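Local coordinates for membrane lipoprotein TpN32 (Treponema pallidum, PDB 1XS5) that binds methionine in the cleft of a periplasmic-binding-protein fold and probably serves in uptake of the amino acid, at residues 12-17 / 54-59; 65-68 / 73-76; 90-93 / 98-101; 127-132 / 138-143. All coordinates share one frame; numbering follows the deposited sequence. Where two conformers were deposited one is given.

Contact 1 (12-17 / 54-59). With MET (methionine), chain B.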
loop_
_atom_site.group_PDB
_atom_site.type_symbol
_atom_site.label_atom_id
_atom_site.label_comp_id
_atom_site.label_asym_id
_atom_site.label_seq_id
_atom_site.Cartn_x
_atom_site.Cartn_y
_atom_site.Cartn_z
ATOM N N GLU A 12 2.708 -6.271 8.229
ATOM C CA GLU A 12 3.830 -6.749 7.438
ATOM C C GLU A 12 3.504 -6.226 6.038
ATOM O O GLU A 12 2.331 -6.072 5.695
ATOM C CB GLU A 12 3.852 -8.269 7.442
ATOM C CG GLU A 12 4.259 -8.851 8.809
ATOM C CD GLU A 12 5.649 -8.384 9.275
ATOM O OE1 GLU A 12 6.393 -7.806 8.464
ATOM O OE2 GLU A 12 6.015 -8.602 10.458
ATOM N N PRO A 13 4.518 -6.013 5.193
ATOM C CA PRO A 13 5.949 -6.228 5.450
ATOM C C PRO A 13 6.652 -5.054 6.126
ATOM O O PRO A 13 7.818 -5.162 6.526
ATOM C CB PRO A 13 6.494 -6.467 4.051
ATOM C CG PRO A 13 5.691 -5.407 3.234
ATOM C CD PRO A 13 4.271 -5.696 3.768
ATOM N N HIS A 14 5.954 -3.931 6.260
ATOM C CA HIS A 14 6.565 -2.733 6.824
ATOM C C HIS A 14 7.098 -2.970 8.223
ATOM O O HIS A 14 8.137 -2.403 8.612
ATOM C CB HIS A 14 5.536 -1.573 6.853
ATOM C CG HIS A 14 4.875 -1.332 5.527
ATOM N ND1 HIS A 14 4.174 -2.313 4.857
ATOM C CD2 HIS A 14 4.856 -0.242 4.729
ATOM C CE1 HIS A 14 3.753 -1.836 3.699
ATOM N NE2 HIS A 14 4.154 -0.584 3.598
ATOM N N ALA A 15 6.395 -3.792 8.989
ATOM C CA ALA A 15 6.823 -4.037 10.383
ATOM C C ALA A 15 8.194 -4.688 10.445
ATOM O O ALA A 15 9.042 -4.279 11.221
ATOM C CB ALA A 15 5.788 -4.896 11.119
ATOM N N ARG A 16 8.414 -5.738 9.656
ATOM C CA ARG A 16 9.734 -6.356 9.655
ATOM C C ARG A 16 10.824 -5.357 9.198
ATOM O O ARG A 16 11.921 -5.340 9.751
ATOM C CB ARG A 16 9.700 -7.595 8.753
ATOM C CG ARG A 16 10.908 -8.456 8.900
ATOM C CD ARG A 16 10.952 -9.057 10.300
ATOM N NE ARG A 16 12.197 -9.795 10.496
ATOM C CZ ARG A 16 12.601 -10.299 11.659
ATOM N NH1 ARG A 16 11.846 -10.144 12.751
ATOM N NH2 ARG A 16 13.762 -10.950 11.728
ATOM N N LEU A 17 10.522 -4.533 8.195
ATOM C CA LEU A 17 11.484 -3.554 7.692
ATOM C C LEU A 17 11.819 -2.514 8.789
ATOM O O LEU A 17 12.949 -2.023 8.912
ATOM C CB LEU A 17 10.899 -2.846 6.447
ATOM C CG LEU A 17 10.564 -3.739 5.242
ATOM C CD1 LEU A 17 9.895 -2.907 4.155
ATOM C CD2 LEU A 17 11.876 -4.378 4.685
ATOM N N MET A 54 6.743 9.696 12.856
ATOM C CA MET A 54 6.588 9.295 11.468
ATOM C C MET A 54 5.723 8.072 11.330
ATOM O O MET A 54 5.350 7.461 12.318
ATOM C CB MET A 54 7.976 9.029 10.853
ATOM C CG MET A 54 8.740 7.904 11.457
ATOM S SD MET A 54 10.626 8.069 11.337
ATOM C CE MET A 54 11.126 8.429 13.009
ATOM N N ASN A 55 5.357 7.736 10.097
ATOM C CA ASN A 55 4.634 6.500 9.901
ATOM C C ASN A 55 5.102 5.873 8.636
ATOM O O ASN A 55 5.741 6.532 7.791
ATOM C CB ASN A 55 3.085 6.614 9.957
ATOM C CG ASN A 55 2.458 7.432 8.850
ATOM O OD1 ASN A 55 2.840 7.367 7.649
ATOM N ND2 ASN A 55 1.405 8.193 9.237
ATOM N N PHE A 56 4.854 4.572 8.532
ATOM C CA PHE A 56 5.316 3.859 7.345
ATOM C C PHE A 56 4.272 2.821 6.936
ATOM O O PHE A 56 4.264 1.679 7.418
ATOM C CB PHE A 56 6.684 3.218 7.659
ATOM C CG PHE A 56 7.286 2.421 6.492
ATOM C CD1 PHE A 56 7.251 2.911 5.198
ATOM C CD2 PHE A 56 7.908 1.226 6.711
ATOM C CE1 PHE A 56 7.848 2.190 4.154
ATOM C CE2 PHE A 56 8.496 0.529 5.678
ATOM C CZ PHE A 56 8.456 1.019 4.415
ATOM N N PHE A 57 3.368 3.218 6.038
ATOM C CA PHE A 57 2.322 2.271 5.603
ATOM C C PHE A 57 1.610 2.620 4.294
ATOM O O PHE A 57 0.852 1.806 3.802
ATOM C CB PHE A 57 1.209 2.190 6.657
ATOM C CG PHE A 57 0.236 3.356 6.590
ATOM C CD1 PHE A 57 0.578 4.606 7.106
ATOM C CD2 PHE A 57 -1.023 3.195 6.009
ATOM C CE1 PHE A 57 -0.334 5.685 7.057
ATOM C CE2 PHE A 57 -1.938 4.246 5.950
ATOM C CZ PHE A 57 -1.599 5.497 6.482
ATOM N N GLN A 58 1.883 3.799 3.719
ATOM C CA GLN A 58 1.118 4.240 2.567
ATOM C C GLN A 58 1.971 4.723 1.403
ATOM O O GLN A 58 3.197 4.844 1.539
ATOM C CB GLN A 58 0.235 5.416 3.010
ATOM C CG GLN A 58 1.069 6.752 3.217
ATOM C CD GLN A 58 0.393 7.810 4.125
ATOM O OE1 GLN A 58 -0.693 8.275 3.858
ATOM N NE2 GLN A 58 1.061 8.172 5.182
ATOM N N HIS A 59 1.294 5.024 0.289
ATOM C CA HIS A 59 1.985 5.593 -0.871
ATOM C C HIS A 59 1.595 7.100 -0.972
ATOM O O HIS A 59 0.723 7.572 -0.231
ATOM C CB HIS A 59 1.640 4.804 -2.150
ATOM C CG HIS A 59 0.190 4.477 -2.312
ATOM N ND1 HIS A 59 -0.797 5.432 -2.409
ATOM C CD2 HIS A 59 -0.429 3.288 -2.463
ATOM C CE1 HIS A 59 -1.960 4.847 -2.619
ATOM N NE2 HIS A 59 -1.760 3.542 -2.658
HETATM N N MET B . 1.042 -1.174 1.282
HETATM C CA MET B . -0.116 -0.582 0.517
HETATM C C MET B . 0.048 -0.671 -1.016
HETATM O O MET B . -0.917 -1.076 -1.710
HETATM C CB MET B . -0.307 0.901 0.900
HETATM C CG MET B . -1.622 1.453 0.390
HETATM S SD MET B . -1.895 3.200 0.765
HETATM C CE MET B . -2.427 3.027 2.521
HETATM O OXT MET B . 1.147 -0.326 -1.507
#
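His-14 drives the edge of its imidazole into the face of Phe-56, forming a T-shaped pair whose ring planes meet at 59° with centroids 4.7 Å apart. CD2 is the leading atom and sits over the centre of the phenyl ring, 3.7 Å above its plane. The CB of His-14 shares in the contact, lying 3.7 Å from CD2 of Phe-56. With CG turned anti to the backbone N (chi1 180°), the ring of Phe-56 swings toward the helix and comes under the histidine, while Leu-17, in one of its two conformers, brings CD1 to the ring's edge. The same imidazole also leans on the backbone of the other segment, its CD2 being 3.4 Å from the carbonyl O of Phe-56. NE2 is held by Asn-198 OD1, and Asn-198 also bonds the bound methionine, so the stack probably helps to set one wall of the pocket. His-14 CE1 lies near the ligand amine; beyond the corner at Phe-57, the ligand SD rests over one face of His-59, 3.4 Å from its NE2, and the ligand CE packs against Gln-58 CB. The contact thus seats the start of helix 14-26 on strand 54-59, which is bonded to Gly-8 on one edge and to strand 198-203 on the other, with helix 222-231 packed against Leu-17.

Contact 2 (65-68 / 73-76)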
loop_
_atom_site.group_PDB
_atom_site.type_symbol
_atom_site.label_atom_id
_atom_site.label_comp_id
_atom_site.label_asym_id
_atom_site.label_seq_id
_atom_site.Cartn_x
_atom_site.Cartn_y
_atom_site.Cartn_z
ATOM N N GLN A 65 -4.493 12.219 -0.594
ATOM C CA GLN A 65 -5.913 12.131 -0.321
ATOM C C GLN A 65 -6.149 12.555 1.133
ATOM O O GLN A 65 -7.064 13.344 1.418
ATOM C CB GLN A 65 -6.402 10.684 -0.542
ATOM C CG GLN A 65 -7.930 10.463 -0.631
ATOM C CD GLN A 65 -8.685 10.685 0.681
ATOM O OE1 GLN A 65 -8.220 10.296 1.773
ATOM N NE2 GLN A 65 -9.874 11.298 0.581
ATOM N N PHE A 66 -5.345 12.028 2.065
ATOM C CA PHE A 66 -5.547 12.397 3.475
ATOM C C PHE A 66 -5.363 13.902 3.692
ATOM O O PHE A 66 -6.161 14.523 4.405
ATOM C CB PHE A 66 -4.585 11.649 4.410
ATOM C CG PHE A 66 -4.600 12.158 5.833
ATOM C CD1 PHE A 66 -5.496 11.638 6.760
ATOM C CD2 PHE A 66 -3.708 13.175 6.239
ATOM C CE1 PHE A 66 -5.502 12.125 8.091
ATOM C CE2 PHE A 66 -3.708 13.664 7.554
ATOM C CZ PHE A 66 -4.610 13.139 8.483
ATOM N N ASN A 67 -4.301 14.477 3.132
ATOM C CA ASN A 67 -4.082 15.927 3.275
ATOM C C ASN A 67 -5.297 16.743 2.792
ATOM O O ASN A 67 -5.724 17.694 3.450
ATOM C CB ASN A 67 -2.848 16.368 2.486
ATOM C CG ASN A 67 -1.551 16.010 3.178
ATOM O OD1 ASN A 67 -1.535 15.737 4.368
ATOM N ND2 ASN A 67 -0.466 16.030 2.442
ATOM N N GLN A 68 -5.872 16.363 1.648
ATOM C CA GLN A 68 -7.025 17.077 1.134
ATOM C C GLN A 68 -8.285 16.910 1.973
ATOM O O GLN A 68 -9.003 17.885 2.244
ATOM C CB GLN A 68 -7.339 16.624 -0.295
ATOM C CG GLN A 68 -6.383 17.176 -1.328
ATOM C CD GLN A 68 -6.835 16.881 -2.762
ATOM O OE1 GLN A 68 -8.026 16.970 -3.073
ATOM N NE2 GLN A 68 -5.885 16.543 -3.638
ATOM N N ASP A 73 -1.084 18.168 6.734
ATOM C CA ASP A 73 0.170 18.768 6.298
ATOM C C ASP A 73 1.326 17.713 6.270
ATOM O O ASP A 73 2.481 18.009 6.613
ATOM C CB ASP A 73 0.502 19.938 7.250
ATOM C CG ASP A 73 1.625 20.832 6.723
ATOM O OD1 ASP A 73 1.830 20.878 5.481
ATOM O OD2 ASP A 73 2.295 21.498 7.558
ATOM N N LEU A 74 0.999 16.487 5.857
ATOM C CA LEU A 74 1.978 15.402 5.792
ATOM C C LEU A 74 2.806 15.491 4.510
ATOM O O LEU A 74 2.305 15.967 3.492
ATOM C CB LEU A 74 1.241 14.053 5.806
ATOM C CG LEU A 74 0.369 13.844 7.052
ATOM C CD1 LEU A 74 -0.317 12.488 6.952
ATOM C CD2 LEU A 74 1.214 13.918 8.301
ATOM N N VAL A 75 4.053 15.032 4.579
ATOM C CA VAL A 75 4.963 14.999 3.440
ATOM C C VAL A 75 5.762 13.715 3.480
ATOM O O VAL A 75 6.005 13.157 4.549
ATOM C CB VAL A 75 6.013 16.138 3.446
ATOM C CG1 VAL A 75 5.342 17.502 3.269
ATOM C CG2 VAL A 75 6.814 16.080 4.712
ATOM N N SER A 76 6.144 13.242 2.305
ATOM C CA SER A 76 6.983 12.060 2.188
ATOM C C SER A 76 8.439 12.484 2.290
ATOM O O SER A 76 8.811 13.498 1.683
ATOM C CB SER A 76 6.842 11.414 0.808
ATOM O OG SER A 76 7.906 10.484 0.637
#
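Phe-66 lays the CD2 and CE2 side of its ring obliquely against the CD1 methyl of Leu-74, with CD2 of the ring 3.5 Å from that methyl. CG of Phe-66 is anti to the backbone N (chi1 171°), which swings the ring off the helix toward the sheet. The next residue, Asn-67, spends both ends of its carboxamide on the backbone of the same leucine. Its OD1 receives the N-H of Leu-74 at 3.0 Å, in a fairly straight bond (159°), though the donor is tilted from the carbonyl plane. Its ND2 donates a hydrogen bond to Leu-74 O, also at 3.0 Å, and this acceptor lies close to the amide plane. The side chain therefore imitates the pairing of a neighbouring strand at the start of strand 74-82, where the chain returns from helix 60-70 into the mixed sheet of the first lobe. Two bonds in a ring fix the rotation of the amide and its flip. Asp-73 and Val-75, the residues flanking Leu-74, turn their backbone bonds to Arg-204 and Val-202 instead. The Asp-73 carboxylate makes a salt bridge with Arg-204, and the leucine side chain continues inward onto Val-47 and Met-48 of helix 40-49.

Contact 3 (90-93 / 98-101)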
loop_
_atom_site.group_PDB
_atom_site.type_symbol
_atom_site.label_atom_id
_atom_site.label_comp_id
_atom_site.label_asym_id
_atom_site.label_seq_id
_atom_site.Cartn_x
_atom_site.Cartn_y
_atom_site.Cartn_z
ATOM N N ARG A 90 -10.240 -16.968 -6.340
ATOM C CA ARG A 90 -10.301 -18.168 -5.515
ATOM C C ARG A 90 -10.334 -19.390 -6.395
ATOM O O ARG A 90 -9.984 -20.486 -5.955
ATOM C CB ARG A 90 -11.569 -18.165 -4.655
ATOM C CG ARG A 90 -12.883 -18.263 -5.457
ATOM C CD ARG A 90 -14.080 -17.994 -4.544
ATOM N NE ARG A 90 -15.365 -17.841 -5.237
ATOM C CZ ARG A 90 -16.227 -18.836 -5.430
ATOM N NH1 ARG A 90 -15.947 -20.063 -4.996
ATOM N NH2 ARG A 90 -17.380 -18.608 -6.031
ATOM N N THR A 91 -10.742 -19.203 -7.642
ATOM C CA THR A 91 -10.860 -20.341 -8.525
ATOM C C THR A 91 -10.331 -20.175 -9.960
ATOM O O THR A 91 -9.674 -21.083 -10.501
ATOM C CB THR A 91 -12.329 -20.755 -8.565
ATOM O OG1 THR A 91 -12.501 -21.744 -9.569
ATOM C CG2 THR A 91 -13.222 -19.551 -8.856
ATOM N N TYR A 92 -10.607 -19.035 -10.578
ATOM C CA TYR A 92 -10.153 -18.810 -11.936
ATOM C C TYR A 92 -8.641 -18.697 -12.006
ATOM O O TYR A 92 -8.007 -18.142 -11.109
ATOM C CB TYR A 92 -10.810 -17.556 -12.503
ATOM C CG TYR A 92 -12.309 -17.678 -12.581
ATOM C CD1 TYR A 92 -12.909 -18.738 -13.276
ATOM C CD2 TYR A 92 -13.135 -16.750 -11.956
ATOM C CE1 TYR A 92 -14.307 -18.859 -13.340
ATOM C CE2 TYR A 92 -14.512 -16.866 -12.009
ATOM C CZ TYR A 92 -15.090 -17.920 -12.702
ATOM O OH TYR A 92 -16.458 -18.013 -12.734
ATOM N N ARG A 93 -8.058 -19.254 -13.066
ATOM C CA ARG A 93 -6.611 -19.228 -13.248
ATOM C C ARG A 93 -6.159 -18.321 -14.408
ATOM O O ARG A 93 -4.956 -18.190 -14.697
ATOM C CB ARG A 93 -6.115 -20.634 -13.490
ATOM C CG ARG A 93 -6.117 -21.546 -12.280
ATOM C CD ARG A 93 -5.739 -22.927 -12.789
ATOM N NE ARG A 93 -5.440 -23.893 -11.742
ATOM C CZ ARG A 93 -5.260 -25.194 -11.970
ATOM N NH1 ARG A 93 -5.353 -25.675 -13.213
ATOM N NH2 ARG A 93 -4.989 -26.018 -10.959
ATOM N N PHE A 98 -13.032 -15.302 -16.378
ATOM C CA PHE A 98 -14.153 -14.622 -15.723
ATOM C C PHE A 98 -15.399 -14.494 -16.570
ATOM O O PHE A 98 -15.385 -13.852 -17.611
ATOM C CB PHE A 98 -13.784 -13.204 -15.232
ATOM C CG PHE A 98 -12.862 -13.192 -14.030
ATOM C CD1 PHE A 98 -11.506 -13.418 -14.181
ATOM C CD2 PHE A 98 -13.362 -12.979 -12.750
ATOM C CE1 PHE A 98 -10.659 -13.434 -13.067
ATOM C CE2 PHE A 98 -12.520 -13.000 -11.641
ATOM C CZ PHE A 98 -11.181 -13.223 -11.793
ATOM N N PRO A 99 -16.505 -15.101 -16.115
ATOM C CA PRO A 99 -17.772 -15.048 -16.835
ATOM C C PRO A 99 -18.421 -13.683 -16.691
ATOM O O PRO A 99 -18.066 -12.908 -15.807
ATOM C CB PRO A 99 -18.586 -16.128 -16.150
ATOM C CG PRO A 99 -18.127 -16.007 -14.732
ATOM C CD PRO A 99 -16.631 -15.935 -14.911
ATOM N N ALA A 100 -19.369 -13.382 -17.579
ATOM C CA ALA A 100 -20.109 -12.136 -17.495
ATOM C C ALA A 100 -20.766 -12.191 -16.132
ATOM O O ALA A 100 -21.085 -13.273 -15.635
ATOM C CB ALA A 100 -21.181 -12.069 -18.575
ATOM N N GLY A 101 -20.977 -11.034 -15.518
ATOM C CA GLY A 101 -21.587 -11.034 -14.210
ATOM C C GLY A 101 -20.649 -11.371 -13.050
ATOM O O GLY A 101 -21.068 -11.252 -11.914
#
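Tyr-92 and Phe-98 form an edge-to-face aromatic pair, the tyrosine supplying the edge. Their centroids are 4.9 Å apart and the planes are inclined at 51°, well short of perpendicular. CD2 of Tyr-92 is the atom that enters, poised 3.8 Å above the centre of the Phe-98 ring. The phenylalanine reaches this place through its torsion: CG lies beside the backbone N (chi1 -72°), which carries the ring back toward the tyrosine although its CB does not point there.

The second kind of contact is the packing of the proline on the outer half of the tyrosine. Pro-99 sets its CD obliquely against the ring, 3.3 Å from CZ of Tyr-92, with CE2 a little farther off, and the same CD is only 3.0 Å from the phenolic OH. Both distances are shorter than usual for such contacts, so the exact geometry here is doubtful. The tyrosine ring also has its own neighbour and the other segment over its faces: Thr-91 CG2 stands 4.1 Å above one face, and Phe-98 CA lies over the opposite one.

No hydrogen bond crosses between the segments; polar bonds instead shape the loop around them. Ser-89 OG accepts from the backbone N of both Thr-91 and Tyr-92, and Asp-97 OD2 accepts from Arg-93 N. Phe-98 extends the apolar cluster to Leu-187. The arrangement is a small aromatic-proline cluster within the irregular loop that links strand 86-88 to strand 103-107, two members of the five-stranded mixed sheet in the second lobe.

Contact 4 (127-132 / 138-143)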
loop_
_atom_site.group_PDB
_atom_site.type_symbol
_atom_site.label_atom_id
_atom_site.label_comp_id
_atom_site.label_asym_id
_atom_site.label_seq_id
_atom_site.Cartn_x
_atom_site.Cartn_y
_atom_site.Cartn_z
ATOM N N ARG A 127 -13.659 0.531 -18.802
ATOM C CA ARG A 127 -13.071 1.768 -19.281
ATOM C C ARG A 127 -13.487 2.885 -18.343
ATOM O O ARG A 127 -14.676 3.065 -18.053
ATOM C CB ARG A 127 -13.534 2.135 -20.687
ATOM C CG ARG A 127 -12.904 3.446 -21.145
ATOM C CD ARG A 127 -13.594 3.969 -22.402
ATOM N NE ARG A 127 -12.884 5.132 -22.908
ATOM C CZ ARG A 127 -12.443 5.225 -24.155
ATOM N NH1 ARG A 127 -12.664 4.219 -25.002
ATOM N NH2 ARG A 127 -11.762 6.298 -24.544
ATOM N N MET A 128 -12.504 3.628 -17.869
ATOM C CA MET A 128 -12.738 4.747 -16.967
ATOM C C MET A 128 -12.964 6.062 -17.753
ATOM O O MET A 128 -12.367 6.252 -18.816
ATOM C CB MET A 128 -11.518 4.934 -16.081
ATOM C CG MET A 128 -11.211 3.728 -15.205
ATOM S SD MET A 128 -12.570 3.413 -14.071
ATOM C CE MET A 128 -12.544 4.885 -13.033
ATOM N N ARG A 129 -13.824 6.933 -17.219
ATOM C CA ARG A 129 -14.111 8.249 -17.795
ATOM C C ARG A 129 -12.773 9.028 -17.856
ATOM O O ARG A 129 -11.893 8.861 -16.997
ATOM C CB ARG A 129 -15.123 8.971 -16.889
ATOM C CG ARG A 129 -15.089 10.500 -16.934
ATOM C CD ARG A 129 -16.099 11.118 -15.956
ATOM N NE ARG A 129 -15.613 11.252 -14.572
ATOM C CZ ARG A 129 -15.035 12.351 -14.073
ATOM N NH1 ARG A 129 -14.858 13.429 -14.846
ATOM N NH2 ARG A 129 -14.659 12.396 -12.787
ATOM N N ALA A 130 -12.644 9.914 -18.839
ATOM C CA ALA A 130 -11.411 10.686 -19.071
ATOM C C ALA A 130 -10.876 11.639 -18.003
ATOM O O ALA A 130 -9.674 11.673 -17.729
ATOM C CB ALA A 130 -11.537 11.438 -20.396
ATOM N N GLY A 131 -11.720 12.447 -17.395
ATOM C CA GLY A 131 -11.140 13.326 -16.398
ATOM C C GLY A 131 -11.219 12.777 -14.989
ATOM O O GLY A 131 -11.310 13.571 -14.059
ATOM N N SER A 132 -11.155 11.451 -14.828
ATOM C CA SER A 132 -11.290 10.791 -13.512
ATOM C C SER A 132 -10.350 11.191 -12.371
ATOM O O SER A 132 -10.781 11.349 -11.222
ATOM C CB SER A 132 -11.228 9.274 -13.687
ATOM O OG SER A 132 -12.220 8.859 -14.600
ATOM N N VAL A 138 -15.868 3.885 -8.519
ATOM C CA VAL A 138 -16.711 3.127 -9.406
ATOM C C VAL A 138 -17.679 4.015 -10.202
ATOM O O VAL A 138 -18.097 3.613 -11.288
ATOM C CB VAL A 138 -17.533 2.069 -8.626
ATOM C CG1 VAL A 138 -16.592 1.032 -8.015
ATOM C CG2 VAL A 138 -18.370 2.780 -7.523
ATOM N N GLU A 139 -18.031 5.190 -9.670
ATOM C CA GLU A 139 -18.958 6.118 -10.350
ATOM C C GLU A 139 -18.323 6.684 -11.626
ATOM O O GLU A 139 -19.017 7.194 -12.519
ATOM C CB GLU A 139 -19.327 7.283 -9.425
ATOM C CG GLU A 139 -18.330 8.429 -9.486
ATOM C CD GLU A 139 -18.443 9.413 -8.321
ATOM O OE1 GLU A 139 -19.508 10.073 -8.173
ATOM O OE2 GLU A 139 -17.451 9.530 -7.549
ATOM N N ASP A 140 -16.997 6.606 -11.702
ATOM C CA ASP A 140 -16.247 7.085 -12.861
ATOM C C ASP A 140 -16.081 6.033 -13.966
ATOM O O ASP A 140 -15.398 6.270 -14.955
ATOM C CB ASP A 140 -14.857 7.573 -12.422
ATOM C CG ASP A 140 -14.924 8.810 -11.532
ATOM O OD1 ASP A 140 -15.596 9.777 -11.946
ATOM O OD2 ASP A 140 -14.318 8.831 -10.426
ATOM N N VAL A 141 -16.676 4.858 -13.799
ATOM C CA VAL A 141 -16.534 3.823 -14.812
ATOM C C VAL A 141 -17.400 4.171 -16.006
ATOM O O VAL A 141 -18.610 4.209 -15.887
ATOM C CB VAL A 141 -16.977 2.436 -14.280
ATOM C CG1 VAL A 141 -16.976 1.419 -15.412
ATOM C CG2 VAL A 141 -16.009 1.981 -13.195
ATOM N N GLN A 142 -16.798 4.400 -17.167
ATOM C CA GLN A 142 -17.608 4.758 -18.330
ATOM C C GLN A 142 -18.159 3.587 -19.140
ATOM O O GLN A 142 -19.202 3.708 -19.809
ATOM C CB GLN A 142 -16.816 5.688 -19.233
ATOM C CG GLN A 142 -17.537 6.004 -20.519
ATOM C CD GLN A 142 -16.678 6.779 -21.462
ATOM O OE1 GLN A 142 -16.427 6.346 -22.592
ATOM N NE2 GLN A 142 -16.204 7.933 -21.011
ATOM N N GLN A 143 -17.489 2.450 -19.098
ATOM C CA GLN A 143 -17.955 1.295 -19.855
ATOM C C GLN A 143 -17.579 -0.003 -19.150
ATOM O O GLN A 143 -16.467 -0.115 -18.600
ATOM C CB GLN A 143 -17.301 1.320 -21.226
ATOM C CG GLN A 143 -17.813 0.311 -22.192
ATOM C CD GLN A 143 -17.036 0.393 -23.491
ATOM O OE1 GLN A 143 -16.491 1.459 -23.837
ATOM N NE2 GLN A 143 -16.983 -0.721 -24.225
HETATM O O HOH W 1 -13.788 9.049 -21.676
#
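Arg-129 meets Asp-140 beside a classic beta bulge, where the antiparallel strands 127-128 and 141-143 form a two-stranded sheet of their own. At the bulge Gln-142 and Gln-143 both face Arg-127, and their N-H groups converge on Arg-127 O, at 2.7 Å from Gln-142 N. Going outward along Arg-129, its backbone N first bonds Asp-140 O at 2.8 Å, nearly straight at 172°, and CB then lies 3.3 Å from that same oxygen. CG and CD carry the chain onward, and a bend at chi3 (84°) turns the head back toward the aspartate. NE reaches OD1 of Asp-140 at 3.0 Å, and NH2 joins it on that oxygen at 2.9 Å in a salt bridge. OD1 lies in the guanidinium plane, yet both nitrogens approach it from one face of the carboxylate, tilted well out of its plane. Gly-131 C lies over one face of the guanidinium, toward its rim, while OD2 of Asp-140 takes a bond from Thr-137 N. Met-128, directed inward to Leu-117 of helix 110-122, folds its SD onto Val-141 CG2, 3.8 Å away, and rests its CE on Asp-140 CB at 3.6 Å.

Overall arrangement
Contact 1 is the one fully buried contact and the one that lines the methionine site; contacts 2, 3 and 4 are partly buried and lie farther from the centre of the chain. Contacts 1 and 2 both reach the six-stranded sheet, and strand 54-59 runs directly into helix 60-70, yet their centres are about 17 Å apart. Aromatic edge-to-face packing serves contacts 1 and 3, inside the core in one and in a peripheral loop in the other. Contacts 2 and 4 add directional polar bonds to their apolar packing: a carboxamide pairing with a strand backbone in 65-68 / 73-76, and backbone pairing with a salt bridge in 127-132 / 138-143, where several residues are exposed.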